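Long-range contacts in WYL1 (PDB 6OAW), which probably modulates the RNA-targeting Type VI-D CRISPR-Cas system as a WYL-domain accessory protein: residues F63-Y67 / T144-L150; Y203-A209 / R220-Y226; K354-F360 / E375-Y380. One frame throughout, in Å; residues are numbered along the deposited sequence.

The three contacts follow one another along the chain, each closing before the next opens. Contact 1 packs helix 55-71 against the end of helix 139-145 in the largely helical N-terminal part; contact 2 is the hairpin of the antiparallel sheet in the middle of the sequence, probably the core of the WYL domain; contact 3 joins helices 350-357 and 370-389 near the C-terminus. Contacts 1 and 2 lie 32 Å apart between centres, about 17 Å between nearest atoms. Contact 3 is 38 Å from contact 2 and 50 Å from contact 1, centre to centre, and sits across the chain's centre from contact 1. Among the three, contact 3 alone touches the second subunit.

Contact 1: F63-Y67 / T144-L150; sequences FDSAY and TLSSDDL
Y67 reaches from helix 55-71 into the bend where helix 139-145 gives way to an ST turn at S147; T144 and L150 both approach from one side of its ring plane, near CE2 and near CE1. F63, one turn earlier on the same helix, points the same way: both rings have CG anti to the backbone N (chi1 -175° for F63, 173° for Y67), which carries them out to residues 144-150. T144 comes from the opposite direction and sets its methyl CG2 3.4 Å from CE2 of Y67. That same methyl lies near the plane of the F63 ring, off its edge, so one threonine branch serves both aromatics. L150 slants in with CD2 3.6 Å from CE1 of Y67, while CD2 of L145 meets CZ of F63 at 4.0 Å. Helix 161-172 packs on F63 through L165 and Y169 and on L150 through F164, and the ring of F90 meets F63 edge-to-face. The turn is tied down from within. S147 OG donates to T144 O (2.8 Å), an oxygen that also accepts from S147 N, and receives D149 N at 3.2 Å. The turn so fixed presents D149 O to the tyrosine: Y67 OH donates to D149 O at 3.1 Å, from 56° above the carbonyl plane and off the lone pairs, with that oxygen near the plane of the ring.

Contact 2: Y203-A209 / R220-Y226; sequences YYSFIYA and RIRLIPY
I207 O receives L223 N at 2.7 Å, almost straight (178° at the hydrogen), and the CA-H of R222 also touches that oxygen. I207 N returns the bond to L223 O, and A209 and I221 form the next hydrogen-bonded pair of this antiparallel hairpin, in a sheet consistent with the Sm-like core of WYL domains. Between them Y208 faces R222 in a non-hydrogen-bonded pair. Its ring is clasped: the R220 guanidinium lies flat over one face, planes 12° apart and CZ 4.0 Å from the ring centroid, while the opposite face takes CE2 of F206, 3.6 Å above the ring plane. R222 runs alongside Y208, CG 3.5 Å from CE1, and lays CD over a face of F206, whose CG sits between backbone N and carbonyl carbon (chi1 70°), bringing that ring beside Y208. A serine in place of Y208 would probably leave the R220 guanidinium without the ring it rests on and free to turn. On the other face, A209 CB meets L223 CD1 at 3.7 Å. One face thus holds aromatic rings and cations, R220 stacked on Y208 and R222 salt-bridged to E275 and D244; aliphatic I207, A209, I221 and L223 line the other.

Contact 3: K354-F360 / E375-Y380; sequences KYYFNKF and EMRTLY
The chain leaving helix 350-357 makes a type I beta turn from F357 to F360, bringing the CA of N358 to within 6.6 Å of the CA of M376 on helix 370-389. Selenomethionine M376 packs there: SE rests 3.6 Å from both CA and CB of N358, and the chain then bends so that its methyl CE comes to 3.7 Å from CD of K354. K354 crosses E375 at about a right angle, its NZ bound to E375 OE2 at 2.9 Å on the syn side of the carboxylate. The two helices flank strand 364-368 in sequence, an alpha-beta-alpha unit whose strand supplies I366, packed on both F357 and M376. The second subunit covers part of this contact, consistent with a dimerisation surface: the Y380 ring stacks on Y380 of that subunit, and M376 packs on its Y387. Back within the chain, L379 lays CD2 4.1 Å from CB of N358, next to Y380. The Y380 hydroxyl reaches the turn itself, OH donating to N358 O at 2.6 Å from 39° above the carbonyl plane, while the oxygen stays near the plane of the tyrosine ring, off its edge.

Contact 1: F63-Y67 / T144-L150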
loop_
_atom_site.group_PDB
_atom_site.type_symbol
_atom_site.label_atom_id
_atom_site.label_comp_id
_atom_site.label_asym_id
_atom_site.label_seq_id
_atom_site.Cartn_x
_atom_site.Cartn_y
_atom_site.Cartn_z
ATOM N N PHE B 63 19.464 -4.479 4.728
ATOM C CA PHE B 63 19.793 -4.919 6.094
ATOM C C PHE B 63 20.557 -3.802 6.804
ATOM O O PHE B 63 20.126 -3.469 7.900
ATOM C CB PHE B 63 20.554 -6.240 6.114
ATOM C CG PHE B 63 20.776 -6.726 7.514
ATOM C CD1 PHE B 63 21.830 -6.227 8.262
ATOM C CD2 PHE B 63 19.881 -7.598 8.100
ATOM C CE1 PHE B 63 21.977 -6.600 9.583
ATOM C CE2 PHE B 63 20.047 -7.994 9.418
ATOM C CZ PHE B 63 21.098 -7.499 10.151
ATOM N N ASP B 64 21.593 -3.217 6.201
ATOM C CA ASP B 64 22.501 -2.246 6.864
ATOM C C ASP B 64 21.704 -0.998 7.247
ATOM O O ASP B 64 21.821 -0.514 8.416
ATOM C CB ASP B 64 23.704 -1.873 5.994
ATOM C CG ASP B 64 24.762 -2.965 5.917
ATOM O OD1 ASP B 64 24.668 -3.922 6.703
ATOM O OD2 ASP B 64 25.653 -2.859 5.066
ATOM N N SER B 65 20.901 -0.494 6.316
ATOM C CA SER B 65 20.069 0.700 6.559
ATOM C C SER B 65 19.070 0.448 7.687
ATOM O O SER B 65 18.997 1.287 8.607
ATOM C CB SER B 65 19.410 1.107 5.285
ATOM O OG SER B 65 20.418 1.538 4.398
ATOM N N ALA B 66 18.292 -0.623 7.600
ATOM C CA ALA B 66 17.225 -0.924 8.576
ATOM C C ALA B 66 17.862 -1.125 9.959
ATOM O O ALA B 66 17.292 -0.652 10.943
ATOM C CB ALA B 66 16.454 -2.144 8.142
ATOM N N TYR B 67 19.006 -1.805 10.006
ATOM C CA TYR B 67 19.722 -2.191 11.242
ATOM C C TYR B 67 20.226 -0.938 11.955
ATOM O O TYR B 67 20.008 -0.793 13.180
ATOM C CB TYR B 67 20.895 -3.131 10.965
ATOM C CG TYR B 67 21.740 -3.408 12.174
ATOM C CD1 TYR B 67 21.150 -3.884 13.338
ATOM C CD2 TYR B 67 23.112 -3.172 12.188
ATOM C CE1 TYR B 67 21.900 -4.146 14.476
ATOM C CE2 TYR B 67 23.877 -3.418 13.324
ATOM C CZ TYR B 67 23.264 -3.911 14.467
ATOM O OH TYR B 67 23.955 -4.163 15.615
ATOM N N THR B 144 28.542 -8.313 12.126
ATOM C CA THR B 144 27.271 -7.785 12.707
ATOM C C THR B 144 26.423 -8.957 13.216
ATOM O O THR B 144 25.958 -8.896 14.356
ATOM C CB THR B 144 26.500 -6.909 11.711
ATOM O OG1 THR B 144 27.312 -5.786 11.377
ATOM C CG2 THR B 144 25.178 -6.416 12.253
ATOM N N LEU B 145 26.249 -10.005 12.413
ATOM C CA LEU B 145 25.359 -11.140 12.767
ATOM C C LEU B 145 25.983 -12.009 13.864
ATOM O O LEU B 145 25.255 -12.868 14.405
ATOM C CB LEU B 145 25.090 -11.960 11.508
ATOM C CG LEU B 145 24.251 -11.270 10.441
ATOM C CD1 LEU B 145 24.152 -12.151 9.215
ATOM C CD2 LEU B 145 22.863 -10.969 10.945
ATOM N N SER B 146 27.263 -11.817 14.186
ATOM C CA SER B 146 27.952 -12.556 15.279
ATOM C C SER B 146 28.202 -11.631 16.481
ATOM O O SER B 146 28.791 -12.107 17.466
ATOM C CB SER B 146 29.248 -13.177 14.780
ATOM O OG SER B 146 30.105 -12.165 14.271
ATOM N N SER B 147 27.813 -10.353 16.406
ATOM C CA SER B 147 28.057 -9.355 17.482
ATOM C C SER B 147 27.014 -9.523 18.582
ATOM O O SER B 147 26.031 -10.254 18.369
ATOM C CB SER B 147 28.038 -7.943 16.965
ATOM O OG SER B 147 26.715 -7.561 16.652
ATOM N N ASP B 148 27.211 -8.807 19.686
ATOM C CA ASP B 148 26.283 -8.797 20.844
ATOM C C ASP B 148 25.225 -7.701 20.640
ATOM O O ASP B 148 24.444 -7.473 21.558
ATOM C CB ASP B 148 27.091 -8.658 22.145
ATOM C CG ASP B 148 28.014 -9.841 22.407
ATOM O OD1 ASP B 148 27.549 -10.988 22.220
ATOM O OD2 ASP B 148 29.202 -9.616 22.764
ATOM N N ASP B 149 25.196 -7.039 19.476
ATOM C CA ASP B 149 24.360 -5.831 19.244
ATOM C C ASP B 149 23.040 -6.226 18.580
ATOM O O ASP B 149 22.396 -5.344 18.007
ATOM C CB ASP B 149 25.122 -4.791 18.420
ATOM C CG ASP B 149 26.260 -4.125 19.173
ATOM O OD1 ASP B 149 26.089 -3.840 20.359
ATOM O OD2 ASP B 149 27.299 -3.896 18.571
ATOM N N LEU B 150 22.640 -7.491 18.657
ATOM C CA LEU B 150 21.330 -8.007 18.167
ATOM C C LEU B 150 20.653 -8.795 19.298
ATOM O O LEU B 150 20.018 -9.844 19.018
ATOM C CB LEU B 150 21.593 -8.891 16.939
ATOM C CG LEU B 150 21.867 -8.121 15.644
ATOM C CD1 LEU B 150 22.372 -9.048 14.542
ATOM C CD2 LEU B 150 20.612 -7.394 15.192
#

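Contact 2: Y203-A209 / R220-Y226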
loop_
_atom_site.group_PDB
_atom_site.type_symbol
_atom_site.label_atom_id
_atom_site.label_comp_id
_atom_site.label_asym_id
_atom_site.label_seq_id
_atom_site.Cartn_x
_atom_site.Cartn_y
_atom_site.Cartn_z
ATOM N N TYR B 203 21.880 28.263 8.128
ATOM C CA TYR B 203 22.235 27.898 6.733
ATOM C C TYR B 203 23.607 28.492 6.411
ATOM O O TYR B 203 23.762 29.114 5.338
ATOM C CB TYR B 203 21.118 28.323 5.779
ATOM C CG TYR B 203 19.840 27.609 6.116
ATOM C CD1 TYR B 203 19.697 26.252 5.856
ATOM C CD2 TYR B 203 18.821 28.260 6.791
ATOM C CE1 TYR B 203 18.553 25.569 6.233
ATOM C CE2 TYR B 203 17.657 27.597 7.141
ATOM C CZ TYR B 203 17.533 26.247 6.878
ATOM O OH TYR B 203 16.391 25.601 7.250
ATOM N N TYR B 204 24.572 28.273 7.312
ATOM C CA TYR B 204 25.978 28.730 7.190
ATOM C C TYR B 204 26.663 28.034 6.005
ATOM O O TYR B 204 27.555 28.655 5.365
ATOM C CB TYR B 204 26.740 28.421 8.483
ATOM C CG TYR B 204 26.818 29.567 9.457
ATOM C CD1 TYR B 204 27.163 30.837 9.016
ATOM C CD2 TYR B 204 26.607 29.386 10.817
ATOM C CE1 TYR B 204 27.274 31.905 9.892
ATOM C CE2 TYR B 204 26.713 30.444 11.708
ATOM C CZ TYR B 204 27.048 31.710 11.243
ATOM O OH TYR B 204 27.168 32.787 12.077
ATOM N N SER B 205 26.270 26.786 5.710
ATOM C CA SER B 205 27.052 25.861 4.849
ATOM C C SER B 205 26.206 25.269 3.714
ATOM O O SER B 205 24.970 25.173 3.840
ATOM C CB SER B 205 27.683 24.777 5.680
ATOM O OG SER B 205 28.315 25.317 6.830
ATOM N N PHE B 206 26.881 24.871 2.640
ATOM C CA PHE B 206 26.333 24.100 1.500
ATOM C C PHE B 206 27.105 22.785 1.425
ATOM O O PHE B 206 28.201 22.724 2.015
ATOM C CB PHE B 206 26.457 24.895 0.195
ATOM C CG PHE B 206 27.868 25.058 -0.324
ATOM C CD1 PHE B 206 28.667 26.114 0.085
ATOM C CD2 PHE B 206 28.383 24.161 -1.248
ATOM C CE1 PHE B 206 29.955 26.258 -0.406
ATOM C CE2 PHE B 206 29.673 24.291 -1.731
ATOM C CZ PHE B 206 30.454 25.346 -1.311
ATOM N N ILE B 207 26.541 21.782 0.743
ATOM C CA ILE B 207 27.285 20.588 0.239
ATOM C C ILE B 207 27.304 20.620 -1.295
ATOM O O ILE B 207 26.313 21.098 -1.923
ATOM C CB ILE B 207 26.697 19.254 0.742
ATOM C CG1 ILE B 207 25.288 19.002 0.194
ATOM C CG2 ILE B 207 26.757 19.182 2.256
ATOM C CD1 ILE B 207 24.632 17.750 0.714
ATOM N N TYR B 208 28.390 20.105 -1.868
ATOM C CA TYR B 208 28.487 19.740 -3.295
ATOM C C TYR B 208 27.741 18.422 -3.436
ATOM O O TYR B 208 27.775 17.612 -2.478
ATOM C CB TYR B 208 29.948 19.627 -3.738
ATOM C CG TYR B 208 30.701 20.924 -3.950
ATOM C CD1 TYR B 208 30.463 21.719 -5.067
ATOM C CD2 TYR B 208 31.684 21.348 -3.065
ATOM C CE1 TYR B 208 31.160 22.901 -5.289
ATOM C CE2 TYR B 208 32.388 22.528 -3.273
ATOM C CZ TYR B 208 32.131 23.309 -4.390
ATOM O OH TYR B 208 32.837 24.469 -4.588
ATOM N N ALA B 209 27.049 18.216 -4.555
ATOM C CA ALA B 209 26.424 16.913 -4.887
ATOM C C ALA B 209 26.359 16.730 -6.400
ATOM O O ALA B 209 26.409 17.722 -7.131
ATOM C CB ALA B 209 25.059 16.819 -4.269
ATOM N N ARG B 220 27.986 18.329 -11.059
ATOM C CA ARG B 220 28.400 18.726 -9.689
ATOM C C ARG B 220 27.791 20.096 -9.386
ATOM O O ARG B 220 28.210 21.083 -10.018
ATOM C CB ARG B 220 29.927 18.751 -9.550
ATOM C CG ARG B 220 30.426 19.127 -8.156
ATOM C CD ARG B 220 31.635 18.334 -7.659
ATOM N NE ARG B 220 32.703 19.116 -7.019
ATOM C CZ ARG B 220 33.181 18.929 -5.782
ATOM N NH1 ARG B 220 32.702 17.976 -4.991
ATOM N NH2 ARG B 220 34.173 19.686 -5.353
ATOM N N ILE B 221 26.829 20.135 -8.458
ATOM C CA ILE B 221 26.074 21.354 -8.041
ATOM C C ILE B 221 26.291 21.575 -6.542
ATOM O O ILE B 221 26.876 20.690 -5.879
ATOM C CB ILE B 221 24.585 21.231 -8.403
ATOM C CG1 ILE B 221 23.878 20.121 -7.626
ATOM C CG2 ILE B 221 24.423 21.039 -9.898
ATOM C CD1 ILE B 221 22.366 20.128 -7.796
ATOM N N ARG B 222 25.844 22.728 -6.046
ATOM C CA ARG B 222 25.881 23.100 -4.611
ATOM C C ARG B 222 24.446 23.111 -4.090
ATOM O O ARG B 222 23.575 23.715 -4.749
ATOM C CB ARG B 222 26.597 24.437 -4.438
ATOM C CG ARG B 222 28.070 24.378 -4.819
ATOM C CD ARG B 222 28.802 25.665 -4.505
ATOM N NE ARG B 222 28.368 26.698 -5.429
ATOM C CZ ARG B 222 28.406 28.006 -5.181
ATOM N NH1 ARG B 222 28.837 28.466 -4.018
ATOM N NH2 ARG B 222 27.990 28.856 -6.102
ATOM N N LEU B 223 24.209 22.403 -2.980
ATOM C CA LEU B 223 22.889 22.309 -2.314
ATOM C C LEU B 223 22.988 22.899 -0.917
ATOM O O LEU B 223 23.967 22.615 -0.227
ATOM C CB LEU B 223 22.475 20.848 -2.189
ATOM C CG LEU B 223 22.356 20.074 -3.495
ATOM C CD1 LEU B 223 22.018 18.627 -3.193
ATOM C CD2 LEU B 223 21.306 20.694 -4.403
ATOM N N ILE B 224 21.960 23.644 -0.520
ATOM C CA ILE B 224 21.674 24.015 0.894
ATOM C C ILE B 224 20.407 23.262 1.274
ATOM O O ILE B 224 19.312 23.697 0.926
ATOM C CB ILE B 224 21.534 25.540 1.072
ATOM C CG1 ILE B 224 22.716 26.306 0.463
ATOM C CG2 ILE B 224 21.359 25.858 2.556
ATOM C CD1 ILE B 224 22.532 27.805 0.425
ATOM N N PRO B 225 20.517 22.070 1.901
ATOM C CA PRO B 225 19.352 21.244 2.203
ATOM C C PRO B 225 18.356 21.971 3.108
ATOM O O PRO B 225 18.794 22.710 3.955
ATOM C CB PRO B 225 19.931 20.043 2.966
ATOM C CG PRO B 225 21.380 20.003 2.539
ATOM C CD PRO B 225 21.768 21.457 2.370
ATOM N N TYR B 226 17.061 21.735 2.923
ATOM C CA TYR B 226 15.998 22.259 3.816
ATOM C C TYR B 226 15.269 21.095 4.503
ATOM O O TYR B 226 15.295 20.989 5.722
ATOM C CB TYR B 226 15.046 23.178 3.051
ATOM C CG TYR B 226 14.093 23.872 3.979
ATOM C CD1 TYR B 226 14.432 25.048 4.628
ATOM C CD2 TYR B 226 12.885 23.279 4.285
ATOM C CE1 TYR B 226 13.567 25.641 5.534
ATOM C CE2 TYR B 226 12.000 23.862 5.173
ATOM C CZ TYR B 226 12.351 25.038 5.808
ATOM O OH TYR B 226 11.459 25.595 6.656
#

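Contact 3: K354-F360 / E375-Y380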
loop_
_atom_site.group_PDB
_atom_site.type_symbol
_atom_site.label_atom_id
_atom_site.label_comp_id
_atom_site.label_asym_id
_atom_site.label_seq_id
_atom_site.Cartn_x
_atom_site.Cartn_y
_atom_site.Cartn_z
ATOM N N LYS B 354 -1.709 18.548 -18.213
ATOM C CA LYS B 354 -1.621 17.519 -19.280
ATOM C C LYS B 354 -1.712 16.109 -18.659
ATOM O O LYS B 354 -2.526 15.272 -19.120
ATOM C CB LYS B 354 -0.259 17.699 -19.951
ATOM C CG LYS B 354 -0.175 17.628 -21.447
ATOM C CD LYS B 354 1.043 16.875 -21.914
ATOM C CE LYS B 354 2.358 17.525 -21.561
ATOM N NZ LYS B 354 3.435 16.511 -21.501
ATOM N N TYR B 355 -0.912 15.831 -17.622
ATOM C CA TYR B 355 -0.918 14.507 -16.942
ATOM C C TYR B 355 -2.281 14.276 -16.278
ATOM O O TYR B 355 -2.664 13.122 -16.107
ATOM C CB TYR B 355 0.197 14.321 -15.904
ATOM C CG TYR B 355 1.607 14.273 -16.433
ATOM C CD1 TYR B 355 1.875 14.008 -17.765
ATOM C CD2 TYR B 355 2.682 14.439 -15.581
ATOM C CE1 TYR B 355 3.178 13.919 -18.233
ATOM C CE2 TYR B 355 3.986 14.373 -16.033
ATOM C CZ TYR B 355 4.233 14.109 -17.364
ATOM O OH TYR B 355 5.520 14.011 -17.807
ATOM N N TYR B 356 -3.051 15.321 -15.981
ATOM C CA TYR B 356 -4.378 15.121 -15.353
ATOM C C TYR B 356 -5.470 14.880 -16.399
ATOM O O TYR B 356 -6.310 13.975 -16.212
ATOM C CB TYR B 356 -4.778 16.314 -14.507
ATOM C CG TYR B 356 -6.014 16.062 -13.701
ATOM C CD1 TYR B 356 -5.999 15.207 -12.615
ATOM C CD2 TYR B 356 -7.228 16.620 -14.065
ATOM C CE1 TYR B 356 -7.141 14.980 -11.871
ATOM C CE2 TYR B 356 -8.386 16.370 -13.348
ATOM C CZ TYR B 356 -8.339 15.562 -12.234
ATOM O OH TYR B 356 -9.473 15.326 -11.499
ATOM N N PHE B 357 -5.492 15.704 -17.452
ATOM C CA PHE B 357 -6.610 15.708 -18.418
ATOM C C PHE B 357 -6.329 14.775 -19.606
ATOM O O PHE B 357 -7.241 14.606 -20.418
ATOM C CB PHE B 357 -6.948 17.133 -18.813
ATOM C CG PHE B 357 -7.604 17.917 -17.717
ATOM C CD1 PHE B 357 -8.863 17.568 -17.268
ATOM C CD2 PHE B 357 -6.976 19.023 -17.158
ATOM C CE1 PHE B 357 -9.473 18.324 -16.279
ATOM C CE2 PHE B 357 -7.577 19.749 -16.147
ATOM C CZ PHE B 357 -8.831 19.409 -15.722
ATOM N N ASN B 358 -5.151 14.154 -19.693
ATOM C CA ASN B 358 -4.864 13.214 -20.805
ATOM C C ASN B 358 -5.865 12.044 -20.815
ATOM O O ASN B 358 -6.063 11.493 -21.903
ATOM C CB ASN B 358 -3.417 12.720 -20.815
ATOM C CG ASN B 358 -2.991 11.977 -19.567
ATOM O OD1 ASN B 358 -3.829 11.662 -18.723
ATOM N ND2 ASN B 358 -1.701 11.678 -19.486
ATOM N N LYS B 359 -6.494 11.689 -19.682
ATOM C CA LYS B 359 -7.501 10.599 -19.629
ATOM C C LYS B 359 -8.935 11.118 -19.762
ATOM O O LYS B 359 -9.841 10.331 -19.672
ATOM C CB LYS B 359 -7.360 9.792 -18.344
ATOM C CG LYS B 359 -7.465 10.612 -17.061
ATOM C CD LYS B 359 -7.417 9.810 -15.829
ATOM C CE LYS B 359 -7.269 10.689 -14.618
ATOM N NZ LYS B 359 -6.050 11.516 -14.727
ATOM N N PHE B 360 -9.179 12.394 -20.017
ATOM C CA PHE B 360 -10.561 12.947 -19.977
ATOM C C PHE B 360 -11.218 12.950 -21.354
ATOM O O PHE B 360 -12.415 13.109 -21.387
ATOM C CB PHE B 360 -10.536 14.365 -19.424
ATOM C CG PHE B 360 -10.665 14.468 -17.934
ATOM C CD1 PHE B 360 -9.683 13.964 -17.092
ATOM C CD2 PHE B 360 -11.749 15.121 -17.370
ATOM C CE1 PHE B 360 -9.801 14.102 -15.716
ATOM C CE2 PHE B 360 -11.875 15.219 -15.999
ATOM C CZ PHE B 360 -10.900 14.716 -15.173
ATOM N N GLU B 375 -0.117 17.860 -28.321
ATOM C CA GLU B 375 0.191 16.519 -27.745
ATOM C C GLU B 375 -1.112 15.746 -27.530
ATOM O O GLU B 375 -1.147 14.584 -27.877
ATOM C CB GLU B 375 0.937 16.577 -26.411
ATOM C CG GLU B 375 2.408 16.878 -26.576
ATOM C CD GLU B 375 3.098 17.130 -25.249
ATOM O OE1 GLU B 375 3.728 18.227 -25.108
ATOM O OE2 GLU B 375 2.926 16.249 -24.340
HETATM N N MSE B 376 -2.130 16.378 -26.960
HETATM C CA MSE B 376 -3.421 15.698 -26.701
HETATM C C MSE B 376 -4.037 15.298 -28.039
HETATM O O MSE B 376 -4.485 14.145 -28.127
HETATM C CB MSE B 376 -4.381 16.585 -25.919
HETATM C CG MSE B 376 -3.939 16.873 -24.486
HETATM SE SE MSE B 376 -3.527 15.248 -23.417
HETATM C CE MSE B 376 -1.601 14.946 -23.723
ATOM N N ARG B 377 -4.013 16.191 -29.051
ATOM C CA ARG B 377 -4.615 15.883 -30.368
ATOM C C ARG B 377 -3.920 14.637 -30.957
ATOM O O ARG B 377 -4.634 13.743 -31.433
ATOM C CB ARG B 377 -4.545 17.055 -31.345
ATOM C CG ARG B 377 -5.283 16.764 -32.648
ATOM C CD ARG B 377 -5.076 17.884 -33.621
ATOM N NE ARG B 377 -5.869 17.678 -34.824
ATOM C CZ ARG B 377 -5.494 18.057 -36.041
ATOM N NH1 ARG B 377 -4.344 18.688 -36.213
ATOM N NH2 ARG B 377 -6.274 17.813 -37.078
ATOM N N THR B 378 -2.588 14.601 -30.940
ATOM C CA THR B 378 -1.766 13.457 -31.407
ATOM C C THR B 378 -2.139 12.191 -30.610
ATOM O O THR B 378 -2.469 11.175 -31.244
ATOM C CB THR B 378 -0.277 13.794 -31.256
ATOM O OG1 THR B 378 -0.067 14.872 -32.163
ATOM C CG2 THR B 378 0.657 12.637 -31.576
ATOM N N LEU B 379 -2.110 12.253 -29.269
ATOM C CA LEU B 379 -2.422 11.071 -28.424
ATOM C C LEU B 379 -3.785 10.507 -28.839
ATOM O O LEU B 379 -3.883 9.280 -29.106
ATOM C CB LEU B 379 -2.416 11.466 -26.948
ATOM C CG LEU B 379 -2.915 10.404 -25.962
ATOM C CD1 LEU B 379 -1.980 9.186 -25.933
ATOM C CD2 LEU B 379 -3.043 11.024 -24.562
ATOM N N TYR B 380 -4.788 11.373 -28.938
ATOM C CA TYR B 380 -6.189 10.949 -29.174
ATOM C C TYR B 380 -6.351 10.502 -30.620
ATOM O O TYR B 380 -7.015 9.473 -30.807
ATOM C CB TYR B 380 -7.181 12.036 -28.757
ATOM C CG TYR B 380 -7.515 11.892 -27.304
ATOM C CD1 TYR B 380 -8.480 10.992 -26.895
ATOM C CD2 TYR B 380 -6.746 12.509 -26.341
ATOM C CE1 TYR B 380 -8.714 10.741 -25.557
ATOM C CE2 TYR B 380 -6.965 12.261 -24.998
ATOM C CZ TYR B 380 -7.966 11.384 -24.601
ATOM O OH TYR B 380 -8.223 11.139 -23.278
#